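Side-chain contacts in 2-methyl-aconitate isomerase (Shewanella oneidensis, PDB 5K87), which catalyses the cis-trans isomerization of 2-methyl-aconitate in the 2-methylcitrate cycle, a route of propionate degradation: residues Leu207-Ile212 and Phe255-Ala260; Gly262-Arg265 and His271-Glu274. The protein carries 1 engineered substitution. One frame throughout, in Å; residues are numbered along the deposited sequence. Where two conformers were deposited one is given.

In the fold
Contacts 1 and 2 follow each other along helix 249-266, and their centres lie about 10 Å apart. Contact 1 packs the middle of the helix on the end of strand 205-209. Contact 2 sits near the helix end, where the chain folds back before strand 283-288. They touch through Ala260 O of contact 1 and Ile272 CD1 of contact 2, at 3.5 Å. Neither forms the active site. The side chain of Ile258 in contact 1 is about 11 Å from that of Lys283, which binds substrate. Contact 2 lies away from the annotated sites, at the surface. The other subunit of the homodimer touches neither contact.

Contact 1 (Leu207-Ile212 and Phe255-Ala260); sequences LEVPGI and FETIRA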
loop_
_atom_site.group_PDB
_atom_site.type_symbol
_atom_site.label_atom_id
_atom_site.label_comp_id
_atom_site.label_asym_id
_atom_site.label_seq_id
_atom_site.Cartn_x
_atom_site.Cartn_y
_atom_site.Cartn_z
ATOM N N LEU A 207 13.215 24.152 -23.480
ATOM C CA LEU A 207 13.680 24.094 -22.106
ATOM C C LEU A 207 15.164 23.744 -22.084
ATOM O O LEU A 207 15.550 22.621 -22.401
ATOM C CB LEU A 207 12.859 23.062 -21.332
ATOM C CG LEU A 207 12.787 23.145 -19.810
ATOM C CD1 LEU A 207 12.520 24.569 -19.329
ATOM C CD2 LEU A 207 11.708 22.192 -19.310
ATOM N N GLU A 208 15.993 24.723 -21.726
ATOM C CA GLU A 208 17.439 24.533 -21.693
ATOM C C GLU A 208 17.889 23.999 -20.339
ATOM O O GLU A 208 17.747 24.672 -19.315
ATOM C CB GLU A 208 18.164 25.846 -22.007
ATOM N N VAL A 209 18.413 22.779 -20.341
ATOM C CA VAL A 209 18.903 22.144 -19.127
ATOM C C VAL A 209 20.382 21.835 -19.339
ATOM O O VAL A 209 20.741 20.742 -19.768
ATOM C CB VAL A 209 18.119 20.855 -18.814
ATOM C CG1 VAL A 209 18.465 20.343 -17.417
ATOM C CG2 VAL A 209 16.620 21.111 -18.926
ATOM N N PRO A 210 21.248 22.816 -19.043
ATOM C CA PRO A 210 22.670 22.781 -19.405
ATOM C C PRO A 210 23.394 21.521 -18.940
ATOM O O PRO A 210 23.418 21.212 -17.748
ATOM C CB PRO A 210 23.243 24.028 -18.711
ATOM C CG PRO A 210 22.207 24.439 -17.708
ATOM C CD PRO A 210 20.899 24.040 -18.306
ATOM N N GLY A 211 23.973 20.802 -19.894
ATOM C CA GLY A 211 24.710 19.593 -19.603
ATOM C C GLY A 211 23.838 18.355 -19.591
ATOM O O GLY A 211 24.338 17.239 -19.484
ATOM N N ILE A 212 22.527 18.558 -19.699
ATOM C CA ILE A 212 21.579 17.452 -19.712
ATOM C C ILE A 212 20.887 17.336 -21.064
ATOM O O ILE A 212 20.832 16.254 -21.650
ATOM C CB ILE A 212 20.526 17.596 -18.597
ATOM C CG1 ILE A 212 21.204 17.646 -17.227
ATOM C CG2 ILE A 212 19.521 16.449 -18.662
ATOM C CD1 ILE A 212 21.983 16.398 -16.875
ATOM N N PHE A 255 14.525 13.291 -14.872
ATOM C CA PHE A 255 13.195 13.894 -14.821
ATOM C C PHE A 255 13.119 14.995 -13.777
ATOM O O PHE A 255 12.523 16.041 -14.023
ATOM C CB PHE A 255 12.124 12.848 -14.521
ATOM C CG PHE A 255 11.637 12.114 -15.730
ATOM C CD1 PHE A 255 10.940 12.778 -16.726
ATOM C CD2 PHE A 255 11.832 10.753 -15.852
ATOM C CE1 PHE A 255 10.476 12.098 -17.835
ATOM C CE2 PHE A 255 11.369 10.063 -16.954
ATOM C CZ PHE A 255 10.695 10.737 -17.953
ATOM N N GLU A 256 13.734 14.767 -12.622
ATOM C CA GLU A 256 13.672 15.755 -11.560
ATOM C C GLU A 256 14.398 17.051 -11.930
ATOM O O GLU A 256 13.917 18.137 -11.622
ATOM C CB GLU A 256 14.156 15.174 -10.228
ATOM C CG GLU A 256 14.132 16.180 -9.067
ATOM C CD GLU A 256 12.762 16.810 -8.792
ATOM O OE1 GLU A 256 11.713 16.292 -9.238
ATOM O OE2 GLU A 256 12.735 17.845 -8.099
ATOM N N THR A 257 15.556 16.931 -12.580
ATOM C CA THR A 257 16.294 18.117 -13.014
ATOM C C THR A 257 15.500 18.900 -14.060
ATOM O O THR A 257 15.441 20.124 -14.011
ATOM C CB THR A 257 17.698 17.762 -13.552
ATOM O OG1 THR A 257 18.431 17.049 -12.546
ATOM C CG2 THR A 257 18.455 19.031 -13.915
ATOM N N ILE A 258 14.873 18.189 -14.991
ATOM C CA ILE A 258 14.048 18.834 -16.000
ATOM C C ILE A 258 12.844 19.520 -15.342
ATOM O O ILE A 258 12.509 20.657 -15.679
ATOM C CB ILE A 258 13.596 17.854 -17.091
ATOM C CG1 ILE A 258 14.814 17.253 -17.802
ATOM C CG2 ILE A 258 12.725 18.578 -18.094
ATOM C CD1 ILE A 258 14.491 16.061 -18.687
ATOM N N ARG A 259 12.212 18.832 -14.389
ATOM C CA ARG A 259 11.074 19.392 -13.663
ATOM C C ARG A 259 11.466 20.686 -12.938
ATOM O O ARG A 259 10.733 21.671 -12.969
ATOM C CB ARG A 259 10.500 18.372 -12.675
ATOM C CG ARG A 259 9.143 18.765 -12.092
ATOM C CD ARG A 259 8.722 17.832 -10.947
ATOM N NE ARG A 259 9.534 18.069 -9.761
ATOM C CZ ARG A 259 9.251 18.966 -8.824
ATOM N NH1 ARG A 259 8.145 19.701 -8.872
ATOM N NH2 ARG A 259 10.086 19.118 -7.811
ATOM N N ALA A 260 12.630 20.678 -12.293
ATOM C CA ALA A 260 13.121 21.860 -11.589
ATOM C C ALA A 260 13.334 23.029 -12.543
ATOM O O ALA A 260 12.941 24.157 -12.260
ATOM C CB ALA A 260 14.410 21.534 -10.868
#
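Leu207 and Val209 meet Ile258 and Thr257 mainly through methyl and methylene groups; the flat groups of Phe255-Ala260 lie apart from this interface. The guanidinium of Arg259 carries the carboxylate of Glu256 in plane at its edge. It grips side-on, as a salt bridge. Arg259 NE reaches Glu256 OE1 at 2.9 Å with a nearly straight N-H (170°). Arg259 NH2 reaches the syn lone pair of Glu256 OE2 at 3.0 Å. Arg259 NH1 bonds Pro282 O and NH2 also bonds Arg278 O, so the group is fixed against rotation and tied to the chain leading into strand 283-288.

Strand 205-209 and helix 249-266 belong to a PrpF-family chain of the diaminopimelate epimerase clan. The helix lies in the connection between strand 225-230 and its parallel neighbour 283-288. The axes of strand 207-209 and helix 255-260 come within 9.0 Å, with 125° between their chain directions.

At the interface, Leu207 CD2, in one of two conformers, packs on Ile258 CG2 at 3.9 Å. Ile258 also turns CG1 to Val209 CG2 at 4.4 Å, so one isoleucine serves both strand residues. The other branch of Val209, CG1, meets Thr257 CG2 at 3.7 Å. Thr257 also has two conformers; in this one OG1 sits beside the backbone N (chi1 -57°) and bonds Ala253 O, one turn earlier, while the methyl faces the strand. Beyond Val209 the strand turns through a type II turn, Pro210-Gly211. It is closed by Ile212 N to Val209 O at 2.8 Å and leads into strand 213-221, whose Phe215 touches both Val209 and Ile258.

Contact 2 (Gly262-Arg265 and His271-Glu274); sequences GALR and HIDE
Leu264, near the end of helix 249-266, packs against a beta turn at His271-Glu274, in the loop that folds back on the helix before strand 283-288. The turn has backbone angles close to type I and is closed by Glu274 N to His271 O at 3.0 Å.

Leu264 does the touching with both methyls. Its CG is anti to the backbone N (chi1 -171°), and the tip spreads over the start of the turn. CD1 lies 3.8 Å from His271 N, against backbone. CD2 faces Ile272 CD1 at 4.3 Å, a looser apolar contact at the surface. Ile272 also rests on His261, one helical turn before Leu264, so it follows the same side of the helix.

Two side chains of the turn hold it from within. Glu274 runs back along the turn with its chain extended from CA to CD (chi2 -177°), and its OE2 accepts His271 N at 2.9 Å, on the anti side and out of the carboxylate plane. Lys270 N bonds the same oxygen. The His271 imidazole has Asp273 N at its edge, close to the ring plane. There His271 ND1 accepts the Asp273 N-H at 3.0 Å, nearly straight at 167°.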
loop_
_atom_site.group_PDB
_atom_site.type_symbol
_atom_site.label_atom_id
_atom_site.label_comp_id
_atom_site.label_asym_id
_atom_site.label_seq_id
_atom_site.Cartn_x
_atom_site.Cartn_y
_atom_site.Cartn_z
ATOM N N GLY A 262 11.926 23.439 -15.438
ATOM C CA GLY A 262 10.616 23.855 -15.900
ATOM C C GLY A 262 9.924 24.736 -14.878
ATOM O O GLY A 262 9.304 25.742 -15.224
ATOM N N ALA A 263 10.034 24.369 -13.604
ATOM C CA ALA A 263 9.439 25.161 -12.532
ATOM C C ALA A 263 10.009 26.576 -12.499
ATOM O O ALA A 263 9.282 27.547 -12.287
ATOM C CB ALA A 263 9.647 24.485 -11.202
ATOM N N LEU A 264 11.316 26.681 -12.699
ATOM C CA LEU A 264 11.976 27.979 -12.723
ATOM C C LEU A 264 11.508 28.785 -13.935
ATOM O O LEU A 264 11.177 29.968 -13.818
ATOM C CB LEU A 264 13.492 27.787 -12.763
ATOM C CG LEU A 264 14.355 29.037 -12.581
ATOM C CD1 LEU A 264 14.140 29.614 -11.198
ATOM C CD2 LEU A 264 15.816 28.699 -12.796
ATOM N N ARG A 265 11.466 28.137 -15.095
ATOM C CA ARG A 265 11.040 28.801 -16.325
ATOM C C ARG A 265 9.595 29.297 -16.235
ATOM O O ARG A 265 9.250 30.337 -16.807
ATOM C CB ARG A 265 11.220 27.871 -17.529
ATOM C CG ARG A 265 10.877 28.500 -18.868
ATOM C CD ARG A 265 11.845 29.617 -19.229
ATOM N NE ARG A 265 11.399 30.355 -20.406
ATOM C CZ ARG A 265 10.596 31.413 -20.359
ATOM N NH1 ARG A 265 10.151 31.856 -19.192
ATOM N NH2 ARG A 265 10.235 32.026 -21.479
ATOM N N HIS A 271 14.624 30.133 -7.436
ATOM C CA HIS A 271 15.942 29.530 -7.432
ATOM C C HIS A 271 15.762 28.046 -7.690
ATOM O O HIS A 271 14.868 27.419 -7.135
ATOM C CB HIS A 271 16.624 29.753 -6.081
ATOM C CG HIS A 271 18.073 29.373 -6.059
ATOM N ND1 HIS A 271 18.503 28.063 -6.107
ATOM C CD2 HIS A 271 19.194 30.131 -5.975
ATOM C CE1 HIS A 271 19.824 28.031 -6.061
ATOM N NE2 HIS A 271 20.267 29.275 -5.982
ATOM N N ILE A 272 16.635 27.492 -8.517
ATOM C CA ILE A 272 16.529 26.102 -8.939
ATOM C C ILE A 272 16.462 25.114 -7.757
ATOM O O ILE A 272 15.781 24.089 -7.837
ATOM C CB ILE A 272 17.688 25.743 -9.918
ATOM C CG1 ILE A 272 17.398 24.442 -10.657
ATOM C CG2 ILE A 272 19.038 25.710 -9.204
ATOM C CD1 ILE A 272 16.342 24.588 -11.723
ATOM N N ASP A 273 17.137 25.437 -6.654
ATOM C CA ASP A 273 17.183 24.553 -5.492
ATOM C C ASP A 273 15.847 24.406 -4.779
ATOM O O ASP A 273 15.678 23.489 -3.977
ATOM C CB ASP A 273 18.192 25.069 -4.464
ATOM C CG ASP A 273 19.625 24.849 -4.873
ATOM O OD1 ASP A 273 19.875 24.384 -6.003
ATOM O OD2 ASP A 273 20.509 25.155 -4.045
ATOM N N GLU A 274 14.910 25.312 -5.048
ATOM C CA GLU A 274 13.596 25.264 -4.409
ATOM C C GLU A 274 12.822 24.010 -4.798
ATOM O O GLU A 274 11.889 23.606 -4.107
ATOM C CB GLU A 274 12.767 26.490 -4.786
ATOM C CG GLU A 274 13.226 27.786 -4.159
ATOM C CD GLU A 274 12.304 28.938 -4.516
ATOM O OE1 GLU A 274 11.117 28.889 -4.127
ATOM O OE2 GLU A 274 12.762 29.869 -5.205
#